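Local coordinates for protein 4-alpha-glucanotransferase (PDB 6M6T) that is an amylomaltase, or disproportionating enzyme, of the 4-alpha-glucanotransferase family, built on a TIM-barrel fold, at residues 46-54 with 63-71. Residues are numbered along the deposited sequence; the frame is centred on the assembly and turned at random.
Sequences ILPLTTTSF and SAVAGNTHL
T51, N68 and T50 carry this contact between two parts of one long loop. T51 and N68 come closest in the backbone, with their CA atoms 4.0 Å apart. The methyl CG2 of T51 meets the carbonyl O of G67 at 3.4 Å and the methyl CB of A66. CG2 of T50 turns instead to the carbonyl O of S63, 3.5 Å away. A chi1 of 48° sets this methyl anti to T50's own carbonyl carbon and brings it to S63, while OG1 hydrogen-bonds to S61 OG. N68 is tied by its backbone: its N donates to L49 O at 2.7 Å, nearly straight at 164°. Beside that bond, CA of T50 makes a CA-H...O contact with A66 O at 3.2 Å. CB of N68 packs against the carbonyl O of T50. Its OD1 turns back to its own segment and accepts from H70 N in an Asx turn, which leads into the 3-10 segment 69-71. S63 OG forms an ST turn with V65 N. The crossing is buried in the loop between barrel strand 43-45 and helix 74-78. Helix 182-208 packs against L49 and A66, helix 277-289 against L49, A64 and V65, and helix 105-122 against T69 and H70.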
loop_
_atom_site.group_PDB
_atom_site.type_symbol
_atom_site.label_atom_id
_atom_site.label_comp_id
_atom_site.label_asym_id
_atom_site.label_seq_id
_atom_site.Cartn_x
_atom_site.Cartn_y
_atom_site.Cartn_z
ATOM N N ILE A 46 6.902 -1.432 -1.530
ATOM C CA ILE A 46 5.690 -2.205 -1.724
ATOM C C ILE A 46 4.475 -1.294 -1.501
ATOM O O ILE A 46 4.600 -0.129 -1.098
ATOM C CB ILE A 46 5.651 -3.442 -0.795
ATOM C CG1 ILE A 46 5.852 -3.005 0.660
ATOM C CG2 ILE A 46 6.733 -4.454 -1.192
ATOM C CD1 ILE A 46 5.203 -3.897 1.679
ATOM N N LEU A 47 3.286 -1.838 -1.791
ATOM C CA LEU A 47 2.007 -1.211 -1.450
ATOM C C LEU A 47 1.695 -1.554 0.006
ATOM O O LEU A 47 2.538 -2.087 0.733
ATOM C CB LEU A 47 0.951 -1.652 -2.454
ATOM C CG LEU A 47 1.227 -1.265 -3.911
ATOM C CD1 LEU A 47 -0.089 -1.026 -4.625
ATOM C CD2 LEU A 47 2.119 -0.045 -4.070
ATOM N N PRO A 48 0.536 -1.155 0.539
ATOM C CA PRO A 48 0.235 -1.551 1.918
ATOM C C PRO A 48 -0.035 -3.041 2.007
ATOM O O PRO A 48 -0.534 -3.673 1.071
ATOM C CB PRO A 48 -1.014 -0.734 2.269
ATOM C CG PRO A 48 -1.043 0.361 1.313
ATOM C CD PRO A 48 -0.478 -0.194 0.053
ATOM N N LEU A 49 0.314 -3.607 3.152
ATOM C CA LEU A 49 0.077 -5.014 3.408
ATOM C C LEU A 49 -1.255 -5.261 4.108
ATOM O O LEU A 49 -1.457 -6.325 4.703
ATOM C CB LEU A 49 1.235 -5.577 4.225
ATOM C CG LEU A 49 2.574 -5.312 3.543
ATOM C CD1 LEU A 49 3.677 -6.041 4.286
ATOM C CD2 LEU A 49 2.507 -5.714 2.056
ATOM N N THR A 50 -2.167 -4.307 4.051
ATOM C CA THR A 50 -3.393 -4.470 4.802
ATOM C C THR A 50 -4.389 -5.330 4.029
ATOM O O THR A 50 -4.186 -5.685 2.859
ATOM C CB THR A 50 -4.010 -3.113 5.130
ATOM O OG1 THR A 50 -4.045 -2.310 3.943
ATOM C CG2 THR A 50 -3.213 -2.404 6.248
ATOM N N THR A 51 -5.491 -5.644 4.714
ATOM C CA THR A 51 -6.538 -6.500 4.176
ATOM C C THR A 51 -7.359 -5.749 3.129
ATOM O O THR A 51 -7.431 -4.517 3.136
ATOM C CB THR A 51 -7.438 -6.981 5.314
ATOM O OG1 THR A 51 -8.048 -5.840 5.933
ATOM C CG2 THR A 51 -6.622 -7.747 6.368
ATOM N N THR A 52 -7.982 -6.498 2.221
ATOM C CA THR A 52 -8.695 -5.902 1.105
ATOM C C THR A 52 -10.159 -6.320 1.100
ATOM O O THR A 52 -10.536 -7.359 1.650
ATOM C CB THR A 52 -8.061 -6.302 -0.215
ATOM O OG1 THR A 52 -8.390 -7.672 -0.479
ATOM C CG2 THR A 52 -6.564 -6.160 -0.139
ATOM N N SER A 53 -10.963 -5.515 0.397
ATOM C CA SER A 53 -12.409 -5.603 0.243
ATOM C C SER A 53 -12.755 -5.881 -1.219
ATOM O O SER A 53 -11.905 -6.312 -2.004
ATOM C CB SER A 53 -13.075 -4.314 0.732
ATOM O OG SER A 53 -14.433 -4.531 1.079
ATOM N N PHE A 54 -14.032 -5.716 -1.564
ATOM C CA PHE A 54 -14.420 -5.682 -2.970
ATOM C C PHE A 54 -13.652 -4.570 -3.682
ATOM O O PHE A 54 -13.440 -3.483 -3.133
ATOM C CB PHE A 54 -15.944 -5.475 -3.108
ATOM C CG PHE A 54 -16.411 -5.284 -4.538
ATOM C CD1 PHE A 54 -16.663 -6.378 -5.353
ATOM C CD2 PHE A 54 -16.582 -4.006 -5.075
ATOM C CE1 PHE A 54 -17.074 -6.204 -6.676
ATOM C CE2 PHE A 54 -16.996 -3.826 -6.399
ATOM C CZ PHE A 54 -17.239 -4.923 -7.199
ATOM N N SER A 63 -8.744 -3.155 8.442
ATOM C CA SER A 63 -7.963 -2.705 9.592
ATOM C C SER A 63 -6.703 -2.020 9.098
ATOM O O SER A 63 -6.167 -2.360 8.041
ATOM C CB SER A 63 -7.580 -3.848 10.540
ATOM O OG SER A 63 -6.562 -3.463 11.467
ATOM N N ALA A 64 -6.230 -1.058 9.889
ATOM C CA ALA A 64 -5.020 -0.312 9.572
ATOM C C ALA A 64 -3.722 -1.086 9.821
ATOM O O ALA A 64 -2.648 -0.542 9.534
ATOM C CB ALA A 64 -4.998 0.986 10.382
ATOM N N VAL A 65 -3.778 -2.294 10.393
ATOM C CA VAL A 65 -2.573 -3.025 10.774
ATOM C C VAL A 65 -2.607 -4.480 10.351
ATOM O O VAL A 65 -1.562 -5.140 10.318
ATOM C CB VAL A 65 -2.323 -2.978 12.295
ATOM C CG1 VAL A 65 -1.865 -1.604 12.721
ATOM C CG2 VAL A 65 -3.557 -3.430 13.054
ATOM N N ALA A 66 -3.798 -5.014 10.086
ATOM C CA ALA A 66 -3.909 -6.447 9.854
ATOM C C ALA A 66 -3.243 -6.810 8.538
ATOM O O ALA A 66 -3.189 -5.998 7.602
ATOM C CB ALA A 66 -5.367 -6.900 9.841
ATOM N N GLY A 67 -2.729 -8.035 8.477
ATOM C CA GLY A 67 -2.068 -8.504 7.271
ATOM C C GLY A 67 -3.053 -9.056 6.262
ATOM O O GLY A 67 -3.932 -9.850 6.607
ATOM N N ASN A 68 -2.910 -8.637 5.009
ATOM C CA ASN A 68 -3.687 -9.247 3.934
ATOM C C ASN A 68 -3.370 -10.730 3.851
ATOM O O ASN A 68 -2.253 -11.121 3.497
ATOM C CB ASN A 68 -3.402 -8.581 2.588
ATOM C CG ASN A 68 -3.939 -9.378 1.411
ATOM O OD1 ASN A 68 -4.889 -10.148 1.544
ATOM N ND2 ASN A 68 -3.328 -9.192 0.250
ATOM N N THR A 69 -4.349 -11.572 4.142
ATOM C CA THR A 69 -4.022 -12.983 4.255
ATOM C C THR A 69 -3.735 -13.642 2.915
ATOM O O THR A 69 -3.191 -14.750 2.903
ATOM C CB THR A 69 -5.152 -13.716 4.946
ATOM O OG1 THR A 69 -4.611 -14.876 5.563
ATOM C CG2 THR A 69 -6.239 -14.114 3.923
ATOM N N HIS A 70 -4.072 -13.001 1.796
ATOM C CA HIS A 70 -3.785 -13.603 0.500
ATOM C C HIS A 70 -2.293 -13.779 0.261
ATOM O O HIS A 70 -1.899 -14.569 -0.598
ATOM C CB HIS A 70 -4.386 -12.756 -0.619
ATOM C CG HIS A 70 -5.879 -12.775 -0.647
ATOM N ND1 HIS A 70 -6.615 -12.028 -1.540
ATOM C CD2 HIS A 70 -6.773 -13.459 0.106
ATOM C CE1 HIS A 70 -7.903 -12.248 -1.334
ATOM N NE2 HIS A 70 -8.026 -13.109 -0.338
ATOM N N LEU A 71 -1.456 -13.064 0.995
ATOM C CA LEU A 71 -0.027 -13.080 0.751
ATOM C C LEU A 71 0.685 -14.168 1.535
ATOM O O LEU A 71 1.898 -14.328 1.367
ATOM C CB LEU A 71 0.584 -11.710 1.080
ATOM C CG LEU A 71 -0.119 -10.520 0.436
ATOM C CD1 LEU A 71 0.726 -9.258 0.546
ATOM C CD2 LEU A 71 -0.435 -10.833 -1.007
#